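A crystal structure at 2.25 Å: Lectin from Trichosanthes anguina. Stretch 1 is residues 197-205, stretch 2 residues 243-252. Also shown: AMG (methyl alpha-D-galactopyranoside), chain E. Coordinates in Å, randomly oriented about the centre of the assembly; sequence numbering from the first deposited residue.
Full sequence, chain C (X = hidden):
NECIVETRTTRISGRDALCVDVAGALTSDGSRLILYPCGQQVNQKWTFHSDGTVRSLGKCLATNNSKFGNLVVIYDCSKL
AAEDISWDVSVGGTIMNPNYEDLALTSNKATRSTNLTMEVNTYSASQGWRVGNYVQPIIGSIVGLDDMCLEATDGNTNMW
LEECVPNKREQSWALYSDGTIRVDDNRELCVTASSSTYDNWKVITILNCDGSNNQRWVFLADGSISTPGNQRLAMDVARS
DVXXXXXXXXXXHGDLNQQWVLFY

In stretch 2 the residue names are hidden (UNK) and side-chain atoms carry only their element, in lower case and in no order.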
# COMPACT_ATOMS: atom_id res chain seq x y z
N THR C 197 -9.27 1.14 -29.61
CA THR C 197 -9.63 2.28 -28.77
C THR C 197 -11.13 2.39 -28.42
O THR C 197 -11.98 1.67 -28.95
CB THR C 197 -9.20 3.63 -29.40
OG1 THR C 197 -10.05 3.95 -30.51
CG2 THR C 197 -7.74 3.60 -29.84
N TYR C 198 -11.41 3.30 -27.49
CA TYR C 198 -12.75 3.73 -27.14
C TYR C 198 -12.62 5.20 -26.74
O TYR C 198 -11.74 5.55 -25.94
CB TYR C 198 -13.30 2.90 -25.98
CG TYR C 198 -14.77 3.13 -25.68
CD1 TYR C 198 -15.75 2.30 -26.21
CD2 TYR C 198 -15.18 4.20 -24.88
CE1 TYR C 198 -17.10 2.51 -25.95
CE2 TYR C 198 -16.52 4.43 -24.62
CZ TYR C 198 -17.47 3.58 -25.15
OH TYR C 198 -18.80 3.80 -24.88
N ASP C 199 -13.45 6.07 -27.31
CA ASP C 199 -13.33 7.52 -27.14
C ASP C 199 -11.88 8.01 -27.35
O ASP C 199 -11.45 8.96 -26.69
CB ASP C 199 -13.85 7.97 -25.76
CG ASP C 199 -15.34 7.67 -25.55
OD1 ASP C 199 -16.10 7.60 -26.54
OD2 ASP C 199 -15.76 7.51 -24.38
N ASN C 200 -11.16 7.36 -28.26
CA ASN C 200 -9.76 7.71 -28.60
C ASN C 200 -8.74 7.40 -27.49
O ASN C 200 -7.77 8.14 -27.30
CB ASN C 200 -9.64 9.17 -29.07
CG ASN C 200 -9.65 9.30 -30.59
OD1 ASN C 200 -8.84 10.04 -31.16
ND2 ASN C 200 -10.56 8.59 -31.24
N TRP C 201 -8.97 6.29 -26.78
CA TRP C 201 -8.08 5.83 -25.72
C TRP C 201 -7.98 4.30 -25.78
O TRP C 201 -8.96 3.62 -26.11
CB TRP C 201 -8.61 6.23 -24.35
CG TRP C 201 -8.72 7.72 -24.09
CD1 TRP C 201 -9.87 8.47 -24.06
CD2 TRP C 201 -7.65 8.63 -23.78
NE1 TRP C 201 -9.58 9.78 -23.77
CE2 TRP C 201 -8.23 9.91 -23.60
CE3 TRP C 201 -6.27 8.49 -23.65
CZ2 TRP C 201 -7.47 11.03 -23.27
CZ3 TRP C 201 -5.51 9.61 -23.34
CH2 TRP C 201 -6.11 10.87 -23.15
N LYS C 202 -6.82 3.75 -25.45
CA LYS C 202 -6.58 2.32 -25.58
C LYS C 202 -7.41 1.51 -24.59
O LYS C 202 -7.69 1.99 -23.49
CB LYS C 202 -5.09 2.01 -25.43
CG LYS C 202 -4.25 2.66 -26.53
CD LYS C 202 -2.82 2.93 -26.09
CE LYS C 202 -1.95 1.69 -26.16
NZ LYS C 202 -1.50 1.40 -27.55
N VAL C 203 -7.81 0.31 -25.00
CA VAL C 203 -8.70 -0.53 -24.22
C VAL C 203 -7.90 -1.68 -23.62
O VAL C 203 -7.02 -2.25 -24.28
CB VAL C 203 -9.87 -1.07 -25.08
CG1 VAL C 203 -10.56 -2.24 -24.41
CG2 VAL C 203 -10.89 0.04 -25.35
N ILE C 204 -8.22 -2.02 -22.37
CA ILE C 204 -7.47 -3.01 -21.62
C ILE C 204 -8.15 -4.36 -21.77
O ILE C 204 -9.35 -4.48 -21.58
CB ILE C 204 -7.40 -2.69 -20.11
CG1 ILE C 204 -7.00 -1.24 -19.84
CG2 ILE C 204 -6.42 -3.65 -19.41
CD1 ILE C 204 -5.66 -0.84 -20.41
N THR C 205 -7.35 -5.38 -22.05
CA THR C 205 -7.88 -6.71 -22.28
C THR C 205 -6.84 -7.69 -21.75
O THR C 205 -5.83 -7.27 -21.19
CB THR C 205 -8.20 -6.92 -23.80
OG1 THR C 205 -8.90 -8.16 -24.00
CG2 THR C 205 -6.92 -6.92 -24.66
N UNK C 243 -21.49 -0.07 -16.83
CA UNK C 243 -22.28 -0.87 -17.77
C UNK C 243 -21.67 -0.89 -19.18
O UNK C 243 -21.93 -1.83 -19.92
o UNK C 243 -24.49 -1.68 -15.94
o UNK C 243 -24.95 0.47 -15.94
c UNK C 243 -24.45 -0.55 -16.47
c UNK C 243 -23.74 -0.39 -17.82
N UNK C 244 -20.85 0.10 -19.52
CA UNK C 244 -20.14 0.10 -20.80
C UNK C 244 -19.20 -1.09 -21.01
O UNK C 244 -18.77 -1.35 -22.14
c UNK C 244 -19.33 1.40 -20.99
c UNK C 244 -20.86 2.46 -22.70
c UNK C 244 -19.29 3.90 -21.37
c UNK C 244 -20.15 2.64 -21.35
N UNK C 245 -18.85 -1.79 -19.92
CA UNK C 245 -17.94 -2.93 -19.98
C UNK C 245 -16.54 -2.61 -20.57
O UNK C 245 -15.86 -3.51 -21.06
c UNK C 245 -21.20 -5.70 -18.43
c UNK C 245 -19.25 -5.13 -19.89
c UNK C 245 -20.52 -4.61 -19.23
n UNK C 245 -21.58 -6.87 -19.27
c UNK C 245 -18.58 -4.09 -20.76
N UNK C 246 -16.12 -1.34 -20.50
CA UNK C 246 -14.83 -0.90 -21.06
C UNK C 246 -13.88 -0.26 -20.03
O UNK C 246 -14.15 0.82 -19.47
c UNK C 246 -16.26 -1.19 -24.08
n UNK C 246 -15.98 -3.17 -25.61
c UNK C 246 -15.04 0.07 -22.24
c UNK C 246 -14.94 -0.57 -23.63
c UNK C 246 -16.23 -1.70 -25.52
N UNK C 247 -12.75 -0.93 -19.81
CA UNK C 247 -11.62 -0.36 -19.07
C UNK C 247 -10.61 0.17 -20.08
O UNK C 247 -10.16 -0.56 -20.96
c UNK C 247 -11.94 -2.15 -17.31
c UNK C 247 -9.82 -0.77 -17.34
c UNK C 247 -10.92 -1.42 -18.18
c UNK C 247 -12.82 -1.22 -16.49
N UNK C 248 -10.27 1.45 -19.95
CA UNK C 248 -9.35 2.10 -20.86
C UNK C 248 -8.12 2.65 -20.12
O UNK C 248 -8.10 2.68 -18.89
c UNK C 248 -10.97 5.62 -21.40
c UNK C 248 -10.42 4.39 -20.70
c UNK C 248 -10.04 3.25 -21.63
c UNK C 248 -11.26 2.72 -22.37
N UNK C 249 -7.14 3.11 -20.90
CA UNK C 249 -5.91 3.71 -20.40
C UNK C 249 -5.93 5.20 -20.71
O UNK C 249 -5.83 5.60 -21.86
c UNK C 249 -4.71 3.05 -21.07
c UNK C 249 -2.28 2.61 -21.34
c UNK C 249 -3.19 3.05 -19.07
c UNK C 249 -3.32 3.39 -20.54
N UNK C 250 -6.05 6.02 -19.68
CA UNK C 250 -6.41 7.41 -19.83
C UNK C 250 -5.38 8.34 -19.18
O UNK C 250 -4.55 7.90 -18.40
c UNK C 250 -8.44 8.91 -19.54
n UNK C 250 -9.61 10.56 -20.40
c UNK C 250 -7.78 7.62 -19.18
n UNK C 250 -8.25 10.07 -18.82
c UNK C 250 -9.31 9.22 -20.54
c UNK C 250 -8.96 11.04 -19.36
N UNK C 251 -5.45 9.61 -19.54
CA UNK C 251 -4.73 10.66 -18.83
C UNK C 251 -5.09 10.63 -17.34
O UNK C 251 -6.27 10.51 -17.01
c UNK C 251 -4.77 14.49 -19.60
n UNK C 251 -1.95 16.57 -20.74
c UNK C 251 -4.25 13.19 -19.01
n UNK C 251 -3.71 15.49 -19.71
c UNK C 251 -5.11 12.02 -19.43
n UNK C 251 -3.01 14.86 -21.84
c UNK C 251 -2.90 15.63 -20.77
N UNK C 252 -4.10 10.73 -16.44
CA UNK C 252 -4.40 10.67 -15.00
C UNK C 252 -5.06 11.94 -14.47
O UNK C 252 -4.58 13.04 -14.72
c UNK C 252 -3.02 10.49 -14.35
c UNK C 252 -2.07 10.20 -15.47
c UNK C 252 -2.65 10.87 -16.67
C1 AMG E . -14.68 11.24 -19.15
C2 AMG E . -14.04 10.70 -17.87
C3 AMG E . -12.65 10.12 -18.15
C4 AMG E . -12.73 9.09 -19.27
C5 AMG E . -13.47 9.67 -20.48
C6 AMG E . -13.70 8.64 -21.58
C7 AMG E . -14.72 13.37 -20.22
O1 AMG E . -13.91 12.34 -19.67
O2 AMG E . -13.97 11.77 -16.91
O3 AMG E . -12.09 9.51 -16.98
O4 AMG E . -13.38 7.92 -18.77
O5 AMG E . -14.75 10.19 -20.10
O6 AMG E . -13.93 9.34 -22.82
O HOH W 1 -4.50 5.44 -24.40
O HOH W 2 -12.22 -3.64 -20.56

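Position 243 has two side-chain carbons, the second carrying two oxygens, and lies out of reach of stretch 1: a carboxylate on a short stem, D243. It is exposed in a 3-10 segment, where a charged group can stay in solvent. Position 244 has four carbons, forked at the second, and its fork packs against the Y198 ring; this is L244. Y198 CZ is 4.2 Å from L244 CD1, an apolar contact suited to a branched aliphatic group.

Position 245 carries four carbons in a row ending in nitrogen and touches nothing on stretch 1: K245, partly exposed, can keep its charged end in solvent. Position 246 has the same unbranched chain, but turned toward stretch 1 and packed on Y198; it is likewise lysine, K246. Its aliphatic stem makes the contact, K246 CG lying 3.9 Å from Y198 CD1, while the amine lies beyond, farther from stretch 1.

At 247 four carbons, forked at the first with one arm two carbons long, pack against I204: I247. The branched side chain is buried, and I247 CG2 lies 3.8 Å from I204 CG1. Position 248 repeats the pattern, touching V203 and W201, giving I248. I248 CG2 approaches V203 CG2 at 4.0 Å, and I248 CD1 reaches W201 CB at 3.8 Å; beta-branching suits both strand positions. Position 249 again has four carbons, now forked at the second, and packs on I204: L249. An apolar side chain suits this buried strand position; L249 CB lies 4.1 Å from I204 CD1.

Position 250 shows one carbon, then a five-membered ring of three carbons and two nitrogens, one face meeting W201 and the opposite face the sugar: H250. H250 NE2 is 3.6 Å from AMG C4; a flat ring can serve both neighbours at once. Position 251 has three carbons, a nitrogen, and a carbon bearing two more nitrogens, its CB 4.0 Å from W201 CH2: R251. The exposed guanidinium end leads away; R251 O accepts a 2.7 Å hydrogen bond from H250 ND1. At 252, three carbons close a ring onto the backbone nitrogen, without contacting stretch 1: P252, which lacks a free backbone NH and suits the loop just after the strand.

The contact rests on antiparallel strand pairing. I204 N donates to I247 O at 2.8 Å, and L249 N to K202 O at 2.9 Å. Water 1 extends the pairing by accepting from K202 N and donating to L249 O; water 2 similarly joins I247 N and I204 O. Apolar side chains fill in around this framework. Beside it, D199 OD2 accepts a 3.0 Å hydrogen bond from AMG O6, so both stretches meet the galactoside, as befits a lectin.

Stretch 2, residues 243-252: DLKKIILHRP
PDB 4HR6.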